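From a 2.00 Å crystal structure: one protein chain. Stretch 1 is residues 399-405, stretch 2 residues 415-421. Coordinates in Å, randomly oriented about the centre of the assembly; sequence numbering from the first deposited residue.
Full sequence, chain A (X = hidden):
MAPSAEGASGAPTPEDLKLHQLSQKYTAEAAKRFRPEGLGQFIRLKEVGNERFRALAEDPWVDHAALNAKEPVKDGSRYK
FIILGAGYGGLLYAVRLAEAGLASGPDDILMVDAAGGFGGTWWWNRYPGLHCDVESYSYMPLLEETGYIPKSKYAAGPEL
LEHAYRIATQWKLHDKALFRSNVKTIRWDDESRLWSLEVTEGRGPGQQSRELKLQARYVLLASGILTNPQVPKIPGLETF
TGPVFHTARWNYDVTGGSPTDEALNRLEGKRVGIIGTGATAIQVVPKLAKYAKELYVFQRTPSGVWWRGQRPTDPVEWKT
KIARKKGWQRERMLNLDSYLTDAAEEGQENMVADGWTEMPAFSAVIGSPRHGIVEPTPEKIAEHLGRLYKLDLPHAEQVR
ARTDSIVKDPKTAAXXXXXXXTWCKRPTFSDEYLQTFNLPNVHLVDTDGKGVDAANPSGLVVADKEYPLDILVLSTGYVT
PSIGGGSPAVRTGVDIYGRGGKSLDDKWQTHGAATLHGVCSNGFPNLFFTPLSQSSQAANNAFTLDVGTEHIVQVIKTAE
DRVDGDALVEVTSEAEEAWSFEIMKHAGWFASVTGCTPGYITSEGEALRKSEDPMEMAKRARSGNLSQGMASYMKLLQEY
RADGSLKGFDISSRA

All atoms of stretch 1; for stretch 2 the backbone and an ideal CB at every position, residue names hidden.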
# COMPACT_ATOMS: atom_id res chain seq x y z
N VAL A 399 20.41 12.74 4.88
CA VAL A 399 20.01 12.20 3.58
C VAL A 399 20.57 13.05 2.44
O VAL A 399 21.07 12.52 1.47
CB VAL A 399 18.50 12.10 3.44
CG1 VAL A 399 18.10 11.49 2.07
CG2 VAL A 399 17.91 11.24 4.56
N ARG A 400 20.46 14.37 2.56
CA ARG A 400 20.99 15.29 1.53
C ARG A 400 22.50 15.24 1.39
O ARG A 400 23.06 15.33 0.29
CB ARG A 400 20.59 16.71 1.85
CG ARG A 400 19.13 17.15 1.54
CD ARG A 400 18.86 18.50 2.30
NE ARG A 400 17.56 18.34 2.69
CZ ARG A 400 16.91 18.52 3.81
NH1 ARG A 400 17.34 19.10 4.94
NH2 ARG A 400 15.69 18.09 3.70
N ALA A 401 23.14 15.09 2.53
CA ALA A 401 24.61 14.99 2.55
C ALA A 401 25.09 13.70 1.91
O ALA A 401 26.13 13.68 1.22
CB ALA A 401 25.06 15.01 3.99
N ARG A 402 24.35 12.61 2.16
CA ARG A 402 24.67 11.33 1.56
C ARG A 402 24.62 11.50 0.04
O ARG A 402 25.51 11.04 -0.71
CB ARG A 402 23.70 10.20 2.01
CG ARG A 402 24.07 8.90 1.37
CD ARG A 402 23.76 7.58 2.09
NE ARG A 402 22.80 7.03 1.29
CZ ARG A 402 22.77 5.98 0.52
NH1 ARG A 402 23.55 4.95 0.56
NH2 ARG A 402 21.71 5.93 -0.19
N THR A 403 23.59 12.18 -0.42
CA THR A 403 23.40 12.41 -1.86
C THR A 403 24.54 13.26 -2.37
O THR A 403 25.15 12.94 -3.38
CB THR A 403 22.04 13.11 -2.12
OG1 THR A 403 20.98 12.20 -1.78
CG2 THR A 403 21.86 13.52 -3.53
N ASP A 404 24.83 14.31 -1.64
CA ASP A 404 25.99 15.15 -1.94
C ASP A 404 27.31 14.38 -2.13
O ASP A 404 28.00 14.58 -3.11
CB ASP A 404 26.07 16.33 -0.95
CG ASP A 404 25.69 17.59 -1.63
OD1 ASP A 404 26.51 18.05 -2.40
OD2 ASP A 404 24.58 18.12 -1.52
N SER A 405 27.57 13.43 -1.26
CA SER A 405 28.79 12.64 -1.30
C SER A 405 28.87 11.62 -2.44
O SER A 405 29.92 11.31 -2.88
CB SER A 405 28.96 11.91 0.04
OG SER A 405 27.93 10.89 0.25
N UNK A 415 19.90 18.35 -8.10
CA UNK A 415 18.57 17.95 -8.55
C UNK A 415 18.04 16.69 -7.85
O UNK A 415 16.84 16.44 -7.82
CB UNK A 415 18.60 17.72 -10.06
N UNK A 416 18.94 15.91 -7.26
CA UNK A 416 18.57 14.67 -6.61
C UNK A 416 18.25 14.79 -5.14
O UNK A 416 17.81 13.82 -4.54
CB UNK A 416 19.70 13.65 -6.79
N UNK A 417 18.52 15.97 -4.59
CA UNK A 417 18.32 16.30 -3.21
C UNK A 417 16.86 16.57 -3.00
O UNK A 417 16.26 17.35 -3.77
CB UNK A 417 19.18 17.50 -2.79
N UNK A 418 16.28 15.94 -1.98
CA UNK A 418 14.90 16.22 -1.65
C UNK A 418 14.82 17.16 -0.48
O UNK A 418 15.58 17.00 0.49
CB UNK A 418 14.14 14.93 -1.35
N UNK A 419 13.89 18.12 -0.59
CA UNK A 419 13.69 19.19 0.35
C UNK A 419 12.28 19.19 0.91
O UNK A 419 11.48 20.08 0.66
CB UNK A 419 14.00 20.53 -0.31
N UNK A 420 11.99 18.19 1.69
CA UNK A 420 10.74 18.09 2.39
C UNK A 420 10.97 17.22 3.62
O UNK A 420 11.87 16.41 3.60
CB UNK A 420 9.64 17.52 1.49
N UNK A 421 10.11 17.34 4.65
CA UNK A 421 10.24 16.45 5.80
C UNK A 421 10.13 14.95 5.42
O UNK A 421 9.39 14.60 4.51
CB UNK A 421 9.17 16.80 6.83

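Stretch 1 is helical throughout, and the face it turns to the partner carries Arg400, Thr403 and Asp404, one helical turn that offers a long cation, a small methyl and a carboxylate. Stretch 2 leaves a helix and passes this face in extended form.

At position 415 CA-to-CB points away and nothing of stretch 1 lies within 5.5 Å of the ideal CB. The contact sets no demand, so almost any residue would do, polar ones included. It is Lys415, which makes no contact here.

Position 416 points toward the helix, its ideal CB 3.9 Å from Thr403 CG2. A methyl at that range favours an aliphatic side chain, though alanine or methionine would also serve. The residue is Leu416, whose CB packs 4.0 Å from Thr403 CG2. Its backbone adds a polar link: one water donates both to Thr403 OG1, at 2.7 Å, and to Leu416 O, at 3.3 Å, so the threonine serves the contact with methyl and hydroxyl alike.

Position 417 is where the backbones come closest, its CA 5.5 Å from that of Arg400. CA-to-CB runs sideways, with the ideal CB 4.3 Å from Arg400 CG and 4.9 Å from Thr403 CG2, while the carboxylate of Asp404 lies farther along. A long chain, greasy first and cationic at its end, fits best; arginine or lysine would suit, and glutamine could offer a neutral donor. Lys417 is found. Its CG lies 4.0 Å from Thr403 CG2 and its CD 3.8 Å from Arg400 CB, and its ammonium forms a salt bridge with Asp404. The modelled distance from Lys417 NZ to Asp404 OD2, 2.3 Å, is too short to trust in detail.

At 418 CB points sideways into space free of stretch 1, so the side chain is little constrained; the carbonyl matters more. Ala418 is deposited, and its O accepts from Arg400 NE at 3.2 Å, nearly straight at 170°, with a weak second bond from Arg400 NH2 at 3.4 Å.

Position 419 also starts sideways, but its ideal CB is 5.0 Å from Arg400 NH2. A flat guanidinium invites an aromatic ring, while an acid could answer its charge. Trp419 takes the first course: guanidinium and ring stack with planes at 8° and centres 4.6 Å apart, and Arg400 CD sits over the six-membered ring, 3.7 Å from its centroid.

Positions 420 and 421 point away, leaving their side chains free of this contact. They are Tyr420, whose O lies near the guanidinium edge, and Pro421.

Stretch 2 415-421: KLKAWYP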
# COMPACT_ATOMS: atom_id res chain seq x y z
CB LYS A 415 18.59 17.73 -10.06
CG LYS A 415 18.70 19.03 -10.81
CD LYS A 415 19.18 18.78 -12.21
CE LYS A 415 19.07 20.05 -13.03
NZ LYS A 415 19.65 19.84 -14.39
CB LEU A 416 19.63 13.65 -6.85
CG LEU A 416 19.63 13.04 -8.28
CD1 LEU A 416 20.88 12.21 -8.51
CD2 LEU A 416 18.36 12.16 -8.50
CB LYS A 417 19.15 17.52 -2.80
CG LYS A 417 20.53 17.07 -2.35
CD LYS A 417 21.30 18.15 -1.63
CE LYS A 417 22.14 18.91 -2.59
NZ LYS A 417 23.04 19.78 -1.78
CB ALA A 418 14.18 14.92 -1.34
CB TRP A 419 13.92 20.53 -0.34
CG TRP A 419 15.29 20.67 -0.80
CD1 TRP A 419 15.73 20.42 -2.05
CD2 TRP A 419 16.43 21.06 -0.03
NE1 TRP A 419 17.08 20.62 -2.14
CE2 TRP A 419 17.56 21.00 -0.90
CE3 TRP A 419 16.62 21.47 1.29
CZ2 TRP A 419 18.86 21.40 -0.51
CZ3 TRP A 419 17.94 21.84 1.69
CH2 TRP A 419 19.04 21.80 0.80
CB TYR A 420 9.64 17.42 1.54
CG TYR A 420 10.04 16.21 0.78
CD1 TYR A 420 10.15 14.95 1.39
CD2 TYR A 420 10.32 16.28 -0.56
CE1 TYR A 420 10.51 13.81 0.66
CE2 TYR A 420 10.66 15.18 -1.30
CZ TYR A 420 10.76 13.97 -0.68
OH TYR A 420 11.17 12.96 -1.41
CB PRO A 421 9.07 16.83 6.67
CG PRO A 421 8.65 18.19 6.23
CD PRO A 421 9.01 18.29 4.79
O HOH W 1 18.31 11.77 -2.01
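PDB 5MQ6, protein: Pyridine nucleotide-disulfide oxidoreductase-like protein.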